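Local coordinates for FMN-binding domain-containing protein (Clostridium perfringens, PDB 3O6U), which is not characterised in detail but probably binds FMN, at residues L23-S28 against T33-N38; E56-T59 against G65-E68; P71-A76 against S83-I88. All coordinates share one frame; numbering follows the deposited sequence.

Interaction 1 (L23-S28 against T33-N38); sequences LSIKVS and TEAKYN
Lys26 and Glu34 lie side by side on one face of a two-stranded antiparallel pairing, their chains pointing the same way. The touching is done by methylenes: Glu34 CG sits 3.7 Å from Lys26 CB, while the charged ends diverge. Lys26 first runs out straight, with CG anti to the backbone N (chi1 -179°), then bends at its last two torsions toward a salt bridge with Asp6 on the neighbouring strand 5-11. Its CG also passes obliquely over the methyl of Thr33, 3.9 Å from CG2. Ser24 and Lys36 share this face, and Ser24 OG bonds to Thr8.

The opposite face carries Leu23, Ile25, Ala35 and Tyr37. Leu23 and Tyr37 cross at about a right angle, with Leu23 CD1 4.1 Å from Tyr37 CB; Leu23 CB lies at the edge of the ring, near its plane. Ile25 brings its CG2 branch to 4.2 Å from Ala35 CB, while CG1 leads away from the partner strand. Helices 66-80 and 92-111 cover these side chains, and Phe98 meets the tyrosine ring edge-to-face.

The backbones hold the pairing together. Ser24 N bonds to Lys36 O at 2.8 Å, and Lys36 N returns the bond to Ser24 O at 2.7 Å. Further along, Lys26 N donates to Glu34 O, and Lys26 O receives Thr33 N at 2.7 Å together with a long, weak bond from Glu34 N. Two successive residues, Thr33 and Glu34, therefore face the single Lys26: a classic beta bulge, close to the turn of the beta hairpin formed by strands 19-27 and 32-41, with one face against the helices.

Interaction 2 (E56-T59 against G65-E68); sequences EKMT and GPAE
Selenomethionine Met58 reaches toward Gly65 with its CG anti to the backbone N (chi1 164°), which carries the first part of the side chain across the gap between two successive helices. Bends at chi2 (93°) and chi3 then turn the selenium and CE back from the partner segment, so the touching is left to the CB and CG methylenes. CB stands 4.1 Å from Gly65 CA; the model sets CG closer still, at a separation too short to be trusted. CG also meets the proline ring, 4.3 Å from Pro66 CD.

Next along the helix, Thr59 has its methyl CG2 4.4 Å from Glu68 OE1, a loose approach. Its hydroxyl is engaged within its own helix, where OG1 bonds to Asn55 O.

Gly65 occupies the N-cap position of helix 66-80, and its carbonyl O accepts Glu68 N at 2.8 Å in the first turn. Pro66 follows as the first helical residue, its ring also touching Lys48, Arg49 and Asn55. Helix 52-62 and the N-terminal start of helix 66-80 thus meet through sparse van der Waals touches, weak in specific bonding, and how closely the methylenes approach the glycine is not fixed by this model.

Interaction 3 (P71-A76 against S83-I88); sequences PQLEKA and SDIDVI
Leu73 pushes its CD2 methyl between the ends of two isoleucines, 3.5 Å from Ile85 CD1 and equally 3.5 Å from Ile88 CD1. The leucine stands on helix 66-80; the isoleucines hang from the irregular segment 83-88, three residues apart, and both point toward the helix. Leu73 and Ile85 cross at about a right angle, whereas Ile88 comes in obliquely.

Ile88 fills the hollow between the neighbouring side chains of Gln72 and Leu73. Its CD1 tip lies 3.7 Å from Gln72 CB and also 3.7 Å from Leu73 CG, so this one methyl bears on both residues. The Gln72 chain, extended beyond CG, runs out beside the isoleucine and brings OE1 to 3.8 Å from Ile88 CD1. Ile64 flanks the same pair, touching both Gln72 and Ile88.

One turn along the helix from Leu73 and Gln72, the small Ala76 offers a shallow surface that takes the other branch of Ile85. Ile85 CG2 rests 3.9 Å from Ala76 CB and 3.7 Å from Ala76 O. With CG1 set between the backbone N and the carbonyl carbon (chi1 52°), Ile85 spreads its two branches, CG2 against Ala76 and CD1 against Leu73.

Helix 92-111 also holds the loop, with hydrogen bonds from Lys99 NZ to Ile85 O and between Ser95 OG and Ile88 N. The irregular connection between helices 66-80 and 92-111 is thus laid along the first of them by aliphatic packing, a link folded back on the helix it leaves within this FMN-binding-family domain.

How the interactions relate
Interactions 1 and 3 lie nearest the middle of the chain, their centres about 9 Å from its centre, whereas interaction 2 sits farther out, at about 16 Å. Helix 66-80 serves both of the later contacts: its N-cap and first turn meet helix 52-62 in interaction 2 and a later part holds the loop in interaction 3. Interaction 1 and interaction 3 touch directly, Glu74 OE2 accepting a probable hydrogen bond from Tyr37 N at 2.9 Å, which ties helix to hairpin. Chemistry follows place: main-chain bonding joins the sheet strands, aliphatic side chains seat the loop, and the peripheral contact at the helix start is a few loose touches.

Interaction 1 (L23-S28 against T33-N38)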
loop_
_atom_site.group_PDB
_atom_site.type_symbol
_atom_site.label_atom_id
_atom_site.label_comp_id
_atom_site.label_asym_id
_atom_site.label_seq_id
_atom_site.Cartn_x
_atom_site.Cartn_y
_atom_site.Cartn_z
ATOM N N LEU A 23 1.618 1.378 4.010
ATOM C CA LEU A 23 0.432 2.095 3.588
ATOM C C LEU A 23 0.068 3.147 4.633
ATOM O O LEU A 23 -0.094 2.828 5.817
ATOM C CB LEU A 23 -0.764 1.157 3.401
ATOM C CG LEU A 23 -2.125 1.825 3.145
ATOM C CD1 LEU A 23 -2.060 2.735 1.915
ATOM C CD2 LEU A 23 -3.192 0.741 2.967
ATOM N N SER A 24 -0.015 4.405 4.199
ATOM C CA SER A 24 -0.466 5.458 5.091
ATOM C C SER A 24 -1.755 6.049 4.559
ATOM O O SER A 24 -1.956 6.140 3.345
ATOM C CB SER A 24 0.542 6.604 5.221
ATOM O OG SER A 24 1.499 6.295 6.204
ATOM N N ILE A 25 -2.638 6.418 5.479
ATOM C CA ILE A 25 -3.844 7.097 5.078
ATOM C C ILE A 25 -4.136 8.268 6.008
ATOM O O ILE A 25 -3.592 8.380 7.116
ATOM C CB ILE A 25 -5.115 6.162 5.024
ATOM C CG1 ILE A 25 -5.399 5.522 6.389
ATOM C CG2 ILE A 25 -4.937 5.112 3.933
ATOM C CD1 ILE A 25 -6.809 4.946 6.480
ATOM N N LYS A 26 -4.935 9.189 5.499
ATOM C CA LYS A 26 -5.384 10.292 6.322
ATOM C C LYS A 26 -6.919 10.226 6.203
ATOM O O LYS A 26 -7.483 10.033 5.121
ATOM C CB LYS A 26 -4.811 11.645 5.857
ATOM C CG LYS A 26 -5.228 12.843 6.717
ATOM C CD LYS A 26 -4.631 14.173 6.205
ATOM C CE LYS A 26 -3.121 14.254 6.403
ATOM N NZ LYS A 26 -2.727 14.298 7.842
ATOM N N VAL A 27 -7.577 10.323 7.349
ATOM C CA VAL A 27 -9.028 10.267 7.402
ATOM C C VAL A 27 -9.512 11.605 7.942
ATOM O O VAL A 27 -9.091 12.045 9.012
ATOM C CB VAL A 27 -9.518 9.112 8.341
ATOM C CG1 VAL A 27 -11.042 9.072 8.345
ATOM C CG2 VAL A 27 -8.930 7.746 7.902
ATOM N N SER A 28 -10.396 12.253 7.204
ATOM C CA SER A 28 -10.907 13.557 7.612
ATOM C C SER A 28 -12.398 13.617 7.421
ATOM O O SER A 28 -12.880 13.482 6.304
ATOM C CB SER A 28 -10.268 14.670 6.782
ATOM O OG SER A 28 -10.832 15.929 7.118
ATOM N N THR A 33 -8.855 10.402 2.815
ATOM C CA THR A 33 -8.608 11.648 2.118
ATOM C C THR A 33 -7.250 11.687 1.436
ATOM O O THR A 33 -7.068 12.358 0.431
ATOM C CB THR A 33 -8.787 12.751 3.206
ATOM O OG1 THR A 33 -9.719 13.751 2.771
ATOM C CG2 THR A 33 -7.460 13.340 3.585
ATOM N N GLU A 34 -6.297 10.973 2.019
ATOM C CA GLU A 34 -4.960 10.827 1.454
ATOM C C GLU A 34 -4.588 9.348 1.617
ATOM O O GLU A 34 -4.945 8.711 2.609
ATOM C CB GLU A 34 -3.916 11.656 2.203
ATOM C CG GLU A 34 -4.280 13.099 2.489
ATOM C CD GLU A 34 -3.962 14.046 1.346
ATOM O OE1 GLU A 34 -2.989 13.783 0.596
ATOM O OE2 GLU A 34 -4.678 15.069 1.216
ATOM N N ALA A 35 -3.882 8.802 0.639
ATOM C CA ALA A 35 -3.439 7.419 0.704
ATOM C C ALA A 35 -2.035 7.323 0.087
ATOM O O ALA A 35 -1.839 7.697 -1.071
ATOM C CB ALA A 35 -4.410 6.519 -0.033
ATOM N N LYS A 36 -1.061 6.847 0.874
ATOM C CA LYS A 36 0.328 6.698 0.404
ATOM C C LYS A 36 0.834 5.266 0.537
ATOM O O LYS A 36 0.974 4.736 1.638
ATOM C CB LYS A 36 1.276 7.667 1.145
ATOM C CG LYS A 36 2.719 7.687 0.586
ATOM C CD LYS A 36 3.369 9.083 0.681
ATOM C CE LYS A 36 4.771 9.076 1.328
ATOM N NZ LYS A 36 5.825 8.309 0.583
ATOM N N TYR A 37 1.101 4.631 -0.594
ATOM C CA TYR A 37 1.569 3.251 -0.560
ATOM C C TYR A 37 2.910 3.062 -1.256
ATOM O O TYR A 37 3.072 3.424 -2.414
ATOM C CB TYR A 37 0.514 2.320 -1.193
ATOM C CG TYR A 37 0.969 0.891 -1.391
ATOM C CD1 TYR A 37 0.961 -0.017 -0.336
ATOM C CD2 TYR A 37 1.407 0.448 -2.637
ATOM C CE1 TYR A 37 1.381 -1.338 -0.516
ATOM C CE2 TYR A 37 1.831 -0.867 -2.827
ATOM C CZ TYR A 37 1.811 -1.755 -1.764
ATOM O OH TYR A 37 2.219 -3.056 -1.942
ATOM N N ASN A 38 3.861 2.477 -0.540
ATOM C CA ASN A 38 5.174 2.222 -1.087
ATOM C C ASN A 38 5.789 0.880 -0.752
ATOM O O ASN A 38 5.791 0.462 0.411
ATOM C CB ASN A 38 6.187 3.264 -0.589
ATOM C CG ASN A 38 5.963 4.629 -1.165
ATOM O OD1 ASN A 38 6.259 4.879 -2.333
ATOM N ND2 ASN A 38 5.430 5.526 -0.354
#

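Interaction 2 (E56-T59 against G65-E68)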
loop_
_atom_site.group_PDB
_atom_site.type_symbol
_atom_site.label_atom_id
_atom_site.label_comp_id
_atom_site.label_asym_id
_atom_site.label_seq_id
_atom_site.Cartn_x
_atom_site.Cartn_y
_atom_site.Cartn_z
ATOM N N GLU A 56 11.342 -0.802 -15.639
ATOM C CA GLU A 56 11.413 -1.130 -17.059
ATOM C C GLU A 56 11.303 -2.610 -17.331
ATOM O O GLU A 56 10.546 -3.029 -18.219
ATOM C CB GLU A 56 12.666 -0.529 -17.690
ATOM C CG GLU A 56 12.543 0.958 -17.943
ATOM C CD GLU A 56 13.838 1.561 -18.436
ATOM O OE1 GLU A 56 14.886 0.874 -18.360
ATOM O OE2 GLU A 56 13.809 2.724 -18.885
ATOM N N LYS A 57 12.053 -3.405 -16.580
ATOM C CA LYS A 57 11.947 -4.846 -16.730
ATOM C C LYS A 57 10.488 -5.273 -16.424
ATOM O O LYS A 57 9.988 -6.240 -17.014
ATOM C CB LYS A 57 12.922 -5.556 -15.760
ATOM C CG LYS A 57 12.460 -6.925 -15.235
ATOM C CD LYS A 57 11.923 -6.833 -13.801
ATOM C CE LYS A 57 10.412 -6.966 -13.746
ATOM N NZ LYS A 57 9.882 -7.431 -12.429
HETATM N N MSE A 58 9.809 -4.514 -15.544
HETATM C CA MSE A 58 8.434 -4.816 -15.083
HETATM C C MSE A 58 7.334 -4.343 -16.030
HETATM O O MSE A 58 6.332 -5.039 -16.218
HETATM C CB MSE A 58 8.258 -4.282 -13.654
HETATM C CG MSE A 58 6.815 -4.168 -13.180
HETATM SE SE MSE A 58 6.074 -5.694 -12.193
HETATM C CE MSE A 58 6.850 -7.079 -13.316
ATOM N N THR A 59 7.500 -3.141 -16.578
ATOM C CA THR A 59 6.607 -2.661 -17.638
ATOM C C THR A 59 6.782 -3.765 -18.722
ATOM O O THR A 59 5.805 -4.345 -19.198
ATOM C CB THR A 59 7.112 -1.332 -18.228
ATOM O OG1 THR A 59 7.569 -0.485 -17.164
ATOM C CG2 THR A 59 5.982 -0.630 -18.986
ATOM N N GLY A 65 4.627 -1.537 -13.801
ATOM C CA GLY A 65 5.437 -1.468 -12.591
ATOM C C GLY A 65 4.918 -0.535 -11.494
ATOM O O GLY A 65 3.948 0.212 -11.687
ATOM N N PRO A 66 5.648 -0.521 -10.349
ATOM C CA PRO A 66 5.302 0.299 -9.169
ATOM C C PRO A 66 4.987 1.759 -9.431
ATOM O O PRO A 66 4.040 2.313 -8.867
ATOM C CB PRO A 66 6.538 0.147 -8.263
ATOM C CG PRO A 66 7.306 -1.017 -8.839
ATOM C CD PRO A 66 7.031 -1.001 -10.299
ATOM N N ALA A 67 5.807 2.344 -10.278
ATOM C CA ALA A 67 5.676 3.729 -10.696
ATOM C C ALA A 67 4.253 3.971 -11.181
ATOM O O ALA A 67 3.695 5.038 -10.953
ATOM C CB ALA A 67 6.690 4.031 -11.778
ATOM N N GLU A 68 3.684 2.969 -11.846
ATOM C CA GLU A 68 2.299 3.027 -12.277
ATOM C C GLU A 68 1.312 2.410 -11.254
ATOM O O GLU A 68 0.343 3.072 -10.870
ATOM C CB GLU A 68 2.109 2.283 -13.606
ATOM C CG GLU A 68 3.284 2.459 -14.546
ATOM C CD GLU A 68 2.984 2.062 -15.980
ATOM O OE1 GLU A 68 2.903 0.845 -16.267
ATOM O OE2 GLU A 68 2.823 2.977 -16.822
#

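Interaction 3 (P71-A76 against S83-I88)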
loop_
_atom_site.group_PDB
_atom_site.type_symbol
_atom_site.label_atom_id
_atom_site.label_comp_id
_atom_site.label_asym_id
_atom_site.label_seq_id
_atom_site.Cartn_x
_atom_site.Cartn_y
_atom_site.Cartn_z
ATOM N N PRO A 71 0.558 4.376 -7.479
ATOM C CA PRO A 71 -0.333 5.534 -7.400
ATOM C C PRO A 71 -1.757 5.113 -7.776
ATOM O O PRO A 71 -2.720 5.707 -7.298
ATOM C CB PRO A 71 0.276 6.528 -8.382
ATOM C CG PRO A 71 1.700 6.047 -8.586
ATOM C CD PRO A 71 1.608 4.560 -8.490
ATOM N N GLN A 72 -1.911 4.094 -8.620
ATOM C CA GLN A 72 -3.259 3.629 -8.953
ATOM C C GLN A 72 -3.962 3.042 -7.736
ATOM O O GLN A 72 -5.124 3.378 -7.466
ATOM C CB GLN A 72 -3.228 2.601 -10.088
ATOM C CG GLN A 72 -2.960 3.283 -11.422
ATOM C CD GLN A 72 -2.874 2.333 -12.593
ATOM O OE1 GLN A 72 -3.552 1.305 -12.631
ATOM N NE2 GLN A 72 -2.052 2.689 -13.581
ATOM N N LEU A 73 -3.253 2.193 -6.990
ATOM C CA LEU A 73 -3.817 1.558 -5.807
ATOM C C LEU A 73 -4.251 2.614 -4.798
ATOM O O LEU A 73 -5.321 2.505 -4.173
ATOM C CB LEU A 73 -2.786 0.597 -5.205
ATOM C CG LEU A 73 -2.458 -0.573 -6.140
ATOM C CD1 LEU A 73 -1.200 -1.267 -5.700
ATOM C CD2 LEU A 73 -3.619 -1.545 -6.163
ATOM N N GLU A 74 -3.423 3.640 -4.652
ATOM C CA GLU A 74 -3.719 4.730 -3.745
ATOM C C GLU A 74 -5.047 5.386 -4.110
ATOM O O GLU A 74 -5.902 5.602 -3.240
ATOM C CB GLU A 74 -2.612 5.798 -3.803
ATOM C CG GLU A 74 -1.253 5.356 -3.255
ATOM C CD GLU A 74 -0.193 6.441 -3.406
ATOM O OE1 GLU A 74 -0.518 7.513 -3.951
ATOM O OE2 GLU A 74 0.964 6.228 -2.986
ATOM N N LYS A 75 -5.232 5.689 -5.394
ATOM C CA LYS A 75 -6.447 6.370 -5.842
ATOM C C LYS A 75 -7.690 5.508 -5.724
ATOM O O LYS A 75 -8.730 5.979 -5.261
ATOM C CB LYS A 75 -6.295 6.846 -7.283
ATOM C CG LYS A 75 -5.189 7.842 -7.495
ATOM C CD LYS A 75 -5.048 8.131 -8.978
ATOM C CE LYS A 75 -3.635 8.588 -9.337
ATOM N NZ LYS A 75 -2.800 7.480 -9.922
ATOM N N ALA A 76 -7.572 4.250 -6.141
ATOM C CA ALA A 76 -8.683 3.303 -6.077
ATOM C C ALA A 76 -9.173 3.166 -4.649
ATOM O O ALA A 76 -10.358 2.954 -4.415
ATOM C CB ALA A 76 -8.267 1.939 -6.615
ATOM N N SER A 83 -11.194 -1.368 1.427
ATOM C CA SER A 83 -10.077 -2.196 0.985
ATOM C C SER A 83 -10.456 -3.038 -0.222
ATOM O O SER A 83 -9.586 -3.516 -0.948
ATOM C CB SER A 83 -9.654 -3.144 2.112
ATOM O OG SER A 83 -10.671 -4.101 2.394
ATOM N N ASP A 84 -11.755 -3.212 -0.437
ATOM C CA ASP A 84 -12.232 -4.048 -1.526
ATOM C C ASP A 84 -12.050 -3.404 -2.880
ATOM O O ASP A 84 -13.005 -2.887 -3.457
ATOM C CB ASP A 84 -13.709 -4.427 -1.311
ATOM C CG ASP A 84 -14.316 -5.154 -2.517
ATOM O OD1 ASP A 84 -13.813 -6.246 -2.887
ATOM O OD2 ASP A 84 -15.298 -4.624 -3.093
ATOM N N ILE A 85 -10.820 -3.416 -3.383
ATOM C CA ILE A 85 -10.557 -2.852 -4.700
ATOM C C ILE A 85 -10.288 -3.981 -5.694
ATOM O O ILE A 85 -10.056 -5.119 -5.296
ATOM C CB ILE A 85 -9.338 -1.881 -4.704
ATOM C CG1 ILE A 85 -8.113 -2.550 -4.082
ATOM C CG2 ILE A 85 -9.680 -0.614 -3.957
ATOM C CD1 ILE A 85 -6.804 -2.185 -4.777
ATOM N N ASP A 86 -10.333 -3.656 -6.984
ATOM C CA ASP A 86 -10.091 -4.627 -8.053
ATOM C C ASP A 86 -8.583 -4.776 -8.231
ATOM O O ASP A 86 -7.860 -3.775 -8.220
ATOM C CB ASP A 86 -10.700 -4.135 -9.374
ATOM C CG ASP A 86 -12.080 -3.516 -9.196
ATOM O OD1 ASP A 86 -12.949 -4.143 -8.540
ATOM O OD2 ASP A 86 -12.300 -2.399 -9.719
ATOM N N VAL A 87 -8.093 -5.997 -8.409
ATOM C CA VAL A 87 -6.659 -6.126 -8.559
ATOM C C VAL A 87 -6.244 -5.500 -9.881
ATOM O O VAL A 87 -7.071 -5.312 -10.762
ATOM C CB VAL A 87 -6.167 -7.618 -8.384
ATOM C CG1 VAL A 87 -6.887 -8.250 -7.198
ATOM C CG2 VAL A 87 -6.342 -8.429 -9.631
ATOM N N ILE A 88 -4.994 -5.070 -9.982
ATOM C CA ILE A 88 -4.539 -4.473 -11.229
ATOM C C ILE A 88 -3.794 -5.518 -12.070
ATOM O O ILE A 88 -2.787 -6.101 -11.658
ATOM C CB ILE A 88 -3.637 -3.227 -10.979
ATOM C CG1 ILE A 88 -4.482 -2.077 -10.427
ATOM C CG2 ILE A 88 -2.963 -2.788 -12.273
ATOM C CD1 ILE A 88 -3.669 -1.062 -9.626
#